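Local coordinates for protein mannan endo-1,6-alpha-mannosidase (Chaetomium thermophilum, PDB 6RY0) that probably cleaves alpha-1,6-mannosidic linkages, as a family 76 glycosidase implicated in transferring GPI-anchored glycoproteins into the fungal cell wall, at residues A[26-36]-A[350-361]. Sequence-based numbering, arbitrary orientation.
Sequences QYYKIDTKEEI and RTSAEAAVKQCV
The N-terminal lead-in to helix 33-48 runs along the last turns of helix 342-358 and the turn after it, and its Ile-30 and Asp-31 meet Arg-350. Arg-350 NH1 donates to Ile-30 O at 2.8 Å, the acceptor lying in the guanidinium plane; NH2 adds a weak bond to the same oxygen and a weak, salt-bridged one to Asp-31 OD1 at 3.0 Å. One turn on, Glu-354 OE2 takes Arg-350 NE on its anti side at 2.8 Å, so the guanidinium joins two carboxylates, and the two stronger bonds, from NE and NH1, limit its rotation. Ile-30 CD1 lies over one guanidinium face, offset toward the rim, and also meets Val-357 CG2 at 3.9 Å. An alanine in place of Arg-350 would probably leave Asp-31 and Glu-354 without their shared cation and Ile-30 O without its donor, and open a gap beside Ile-30 CD1. In this mainly helical family 76 fold, the lead-in packs the chain start against the late helix 342-358, while Val-399 of helix 389-401 also packs on Val-357. Tyr-28, its CG anti to the carbonyl carbon (chi1 -69°), sets CB against Val-357 CB and turns a ring edge to Cys-360 CB, 3.9 Å from CE2; Cys-360 is disulfide-bonded to Cys-369 and centres an inverse gamma turn. Extended Gln-26 crosses Lys-358 at about a right angle, its NE2 giving a straight bond to Tyr-28 O (2.7 Å). Two waters bridge the segments: one donates to Gln-26 OE1 and Glu-354 O, the other accepts from Tyr-28 N and donates to Val-357 O and Cys-360 O.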
loop_
_atom_site.group_PDB
_atom_site.type_symbol
_atom_site.label_atom_id
_atom_site.label_comp_id
_atom_site.label_asym_id
_atom_site.label_seq_id
_atom_site.Cartn_x
_atom_site.Cartn_y
_atom_site.Cartn_z
ATOM N N GLN A 26 -24.530 11.101 12.531
ATOM C CA GLN A 26 -23.139 10.663 12.411
ATOM C C GLN A 26 -22.556 10.460 13.812
ATOM O O GLN A 26 -22.934 11.153 14.755
ATOM C CB GLN A 26 -22.375 11.717 11.605
ATOM C CG GLN A 26 -20.899 11.610 11.469
ATOM C CD GLN A 26 -20.363 12.702 10.560
ATOM O OE1 GLN A 26 -20.914 12.958 9.496
ATOM N NE2 GLN A 26 -19.288 13.348 10.979
ATOM N N TYR A 27 -21.658 9.495 13.950
ATOM C CA TYR A 27 -21.043 9.160 15.220
ATOM C C TYR A 27 -19.733 9.934 15.411
ATOM O O TYR A 27 -19.522 10.608 16.419
ATOM C CB TYR A 27 -20.828 7.653 15.284
ATOM C CG TYR A 27 -20.266 7.123 16.571
ATOM C CD1 TYR A 27 -18.908 7.212 16.844
ATOM C CD2 TYR A 27 -21.090 6.517 17.508
ATOM C CE1 TYR A 27 -18.363 6.684 17.999
ATOM C CE2 TYR A 27 -20.578 5.974 18.656
ATOM C CZ TYR A 27 -19.200 6.073 18.915
ATOM O OH TYR A 27 -18.614 5.544 20.028
ATOM N N TYR A 28 -18.833 9.825 14.448
ATOM C CA TYR A 28 -17.517 10.426 14.531
ATOM C C TYR A 28 -17.543 11.908 14.199
ATOM O O TYR A 28 -18.256 12.317 13.282
ATOM C CB TYR A 28 -16.579 9.709 13.576
ATOM C CG TYR A 28 -16.253 8.290 14.007
ATOM C CD1 TYR A 28 -15.619 8.060 15.212
ATOM C CD2 TYR A 28 -16.631 7.192 13.249
ATOM C CE1 TYR A 28 -15.319 6.759 15.610
ATOM C CE2 TYR A 28 -16.342 5.901 13.661
ATOM C CZ TYR A 28 -15.672 5.696 14.826
ATOM O OH TYR A 28 -15.346 4.419 15.262
ATOM N N LYS A 29 -16.772 12.676 14.949
ATOM C CA LYS A 29 -16.552 14.090 14.704
ATOM C C LYS A 29 -15.137 14.294 14.193
ATOM O O LYS A 29 -14.189 13.681 14.693
ATOM C CB LYS A 29 -16.739 14.882 15.996
ATOM C CG LYS A 29 -18.190 15.045 16.410
ATOM C CD LYS A 29 -18.287 15.715 17.776
ATOM C CE LYS A 29 -19.651 16.288 18.048
ATOM N NZ LYS A 29 -20.757 15.332 17.851
ATOM N N ILE A 30 -14.983 15.190 13.224
ATOM C CA ILE A 30 -13.673 15.413 12.623
ATOM C C ILE A 30 -13.426 16.904 12.352
ATOM O O ILE A 30 -12.745 17.261 11.382
ATOM C CB ILE A 30 -13.461 14.594 11.322
ATOM C CG1 ILE A 30 -14.579 14.821 10.318
ATOM C CG2 ILE A 30 -13.297 13.089 11.662
ATOM C CD1 ILE A 30 -14.245 14.370 8.914
ATOM N N ASP A 31 -13.953 17.797 13.190
ATOM C CA ASP A 31 -13.853 19.241 12.921
ATOM C C ASP A 31 -12.806 19.956 13.738
ATOM O O ASP A 31 -12.690 21.177 13.673
ATOM C CB ASP A 31 -15.211 19.896 13.149
ATOM C CG ASP A 31 -16.197 19.474 12.131
ATOM O OD1 ASP A 31 -15.777 19.333 10.957
ATOM O OD2 ASP A 31 -17.367 19.246 12.494
ATOM N N THR A 32 -12.057 19.293 14.564
ATOM C CA THR A 32 -10.887 19.907 15.149
ATOM C C THR A 32 -9.832 18.825 15.207
ATOM O O THR A 32 -10.152 17.638 15.049
ATOM C CB THR A 32 -11.159 20.379 16.591
ATOM O OG1 THR A 32 -11.359 19.217 17.407
ATOM C CG2 THR A 32 -12.376 21.296 16.670
ATOM N N LYS A 33 -8.599 19.232 15.501
ATOM C CA LYS A 33 -7.518 18.293 15.659
ATOM C C LYS A 33 -7.861 17.302 16.731
ATOM O O LYS A 33 -7.698 16.103 16.544
ATOM C CB LYS A 33 -6.201 19.009 15.977
ATOM C CG LYS A 33 -4.996 18.079 16.116
ATOM C CD LYS A 33 -3.782 18.818 16.638
ATOM C CE LYS A 33 -2.513 18.005 16.478
ATOM N NZ LYS A 33 -1.368 18.667 17.109
ATOM N N GLU A 34 -8.362 17.769 17.857
ATOM C CA GLU A 34 -8.741 16.923 18.967
ATOM C C GLU A 34 -9.829 15.907 18.586
ATOM O O GLU A 34 -9.816 14.746 18.965
ATOM C CB GLU A 34 -9.234 17.848 20.088
ATOM C CG GLU A 34 -8.138 18.766 20.695
ATOM C CD GLU A 34 -7.575 19.861 19.755
ATOM O OE1 GLU A 34 -8.334 20.457 18.943
ATOM O OE2 GLU A 34 -6.346 20.129 19.852
ATOM N N GLU A 35 -10.836 16.370 17.847
ATOM C CA GLU A 35 -11.917 15.469 17.418
ATOM C C GLU A 35 -11.363 14.403 16.479
ATOM O O GLU A 35 -11.728 13.243 16.560
ATOM C CB GLU A 35 -13.042 16.241 16.732
ATOM C CG GLU A 35 -13.878 17.051 17.712
ATOM C CD GLU A 35 -14.986 17.857 17.085
ATOM O OE1 GLU A 35 -15.097 17.887 15.845
ATOM O OE2 GLU A 35 -15.768 18.476 17.850
ATOM N N ILE A 36 -10.522 14.809 15.539
ATOM C CA ILE A 36 -9.909 13.849 14.612
ATOM C C ILE A 36 -9.089 12.835 15.374
ATOM O O ILE A 36 -9.152 11.633 15.091
ATOM C CB ILE A 36 -9.071 14.562 13.565
ATOM C CG1 ILE A 36 -9.954 15.434 12.658
ATOM C CG2 ILE A 36 -8.298 13.558 12.697
ATOM C CD1 ILE A 36 -9.168 16.444 11.822
ATOM N N ARG A 350 -10.243 15.687 2.318
ATOM C CA ARG A 350 -11.154 16.077 3.384
ATOM C C ARG A 350 -12.601 15.715 3.051
ATOM O O ARG A 350 -13.301 15.148 3.907
ATOM C CB ARG A 350 -11.017 17.575 3.664
ATOM C CG ARG A 350 -12.072 18.162 4.548
ATOM C CD ARG A 350 -11.879 17.719 5.961
ATOM N NE ARG A 350 -13.082 18.032 6.736
ATOM C CZ ARG A 350 -13.138 17.967 8.047
ATOM N NH1 ARG A 350 -12.024 17.684 8.735
ATOM N NH2 ARG A 350 -14.295 18.177 8.650
ATOM N N THR A 351 -13.097 16.060 1.862
ATOM C CA THR A 351 -14.463 15.702 1.543
ATOM C C THR A 351 -14.650 14.182 1.492
ATOM O O THR A 351 -15.705 13.654 1.849
ATOM C CB THR A 351 -14.969 16.365 0.251
ATOM O OG1 THR A 351 -14.009 16.175 -0.795
ATOM C CG2 THR A 351 -15.150 17.859 0.472
ATOM N N SER A 352 -13.623 13.453 1.059
ATOM C CA SER A 352 -13.722 12.007 0.977
ATOM C C SER A 352 -13.786 11.418 2.390
ATOM O O SER A 352 -14.603 10.519 2.648
ATOM C CB SER A 352 -12.554 11.473 0.150
ATOM O OG SER A 352 -12.634 10.095 -0.060
ATOM N N ALA A 353 -12.947 11.897 3.312
ATOM C CA ALA A 353 -12.975 11.438 4.683
ATOM C C ALA A 353 -14.289 11.836 5.391
ATOM O O ALA A 353 -14.768 11.078 6.220
ATOM C CB ALA A 353 -11.802 11.982 5.467
ATOM N N GLU A 354 -14.848 12.997 5.068
ATOM C CA GLU A 354 -16.159 13.351 5.604
ATOM C C GLU A 354 -17.178 12.319 5.212
ATOM O O GLU A 354 -18.004 11.921 6.035
ATOM C CB GLU A 354 -16.599 14.736 5.119
ATOM C CG GLU A 354 -15.848 15.860 5.728
ATOM C CD GLU A 354 -16.244 17.226 5.219
ATOM O OE1 GLU A 354 -17.149 17.315 4.357
ATOM O OE2 GLU A 354 -15.648 18.225 5.680
ATOM N N ALA A 355 -17.170 11.883 3.962
ATOM C CA ALA A 355 -18.106 10.867 3.517
ATOM C C ALA A 355 -17.828 9.545 4.211
ATOM O O ALA A 355 -18.751 8.817 4.607
ATOM C CB ALA A 355 -18.049 10.733 2.009
ATOM N N ALA A 356 -16.565 9.201 4.390
ATOM C CA ALA A 356 -16.212 7.966 5.103
ATOM C C ALA A 356 -16.873 7.956 6.484
ATOM O O ALA A 356 -17.535 6.999 6.864
ATOM C CB ALA A 356 -14.705 7.850 5.236
ATOM N N VAL A 357 -16.694 9.014 7.252
ATOM C CA VAL A 357 -17.237 8.984 8.619
ATOM C C VAL A 357 -18.755 9.131 8.629
ATOM O O VAL A 357 -19.408 8.600 9.521
ATOM C CB VAL A 357 -16.595 9.964 9.581
ATOM C CG1 VAL A 357 -15.136 9.615 9.827
ATOM C CG2 VAL A 357 -16.755 11.396 9.187
ATOM N N LYS A 358 -19.347 9.800 7.644
ATOM C CA LYS A 358 -20.811 9.956 7.619
ATOM C C LYS A 358 -21.520 8.607 7.587
ATOM O O LYS A 358 -22.618 8.494 8.134
ATOM C CB LYS A 358 -21.227 10.810 6.432
ATOM C CG LYS A 358 -22.714 10.974 6.272
ATOM C CD LYS A 358 -23.248 12.011 7.203
ATOM C CE LYS A 358 -24.737 12.248 6.970
ATOM N NZ LYS A 358 -25.296 13.156 8.001
ATOM N N GLN A 359 -20.909 7.587 6.959
ATOM C CA GLN A 359 -21.526 6.289 6.871
ATOM C C GLN A 359 -21.030 5.297 7.902
ATOM O O GLN A 359 -21.503 4.159 7.914
ATOM C CB GLN A 359 -21.487 5.720 5.444
ATOM C CG GLN A 359 -20.097 5.501 4.862
ATOM C CD GLN A 359 -19.415 4.240 5.374
ATOM O OE1 GLN A 359 -19.942 3.126 5.248
ATOM N NE2 GLN A 359 -18.241 4.401 5.952
ATOM N N CYS A 360 -20.154 5.716 8.823
ATOM C CA CYS A 360 -19.745 4.848 9.928
ATOM C C CYS A 360 -20.754 4.987 11.063
ATOM O O CYS A 360 -20.489 5.594 12.103
ATOM C CB CYS A 360 -18.349 5.158 10.417
ATOM S SG CYS A 360 -17.019 4.772 9.248
ATOM N N VAL A 361 -21.934 4.401 10.837
ATOM C CA VAL A 361 -23.064 4.520 11.746
ATOM C C VAL A 361 -23.764 3.178 11.918
ATOM O O VAL A 361 -24.871 3.124 12.446
ATOM C CB VAL A 361 -24.072 5.572 11.264
ATOM C CG1 VAL A 361 -23.451 6.953 11.313
ATOM C CG2 VAL A 361 -24.619 5.255 9.881
HETATM O O HOH W 1 -19.167 13.905 7.575
HETATM O O HOH W 2 -19.839 8.280 12.165
#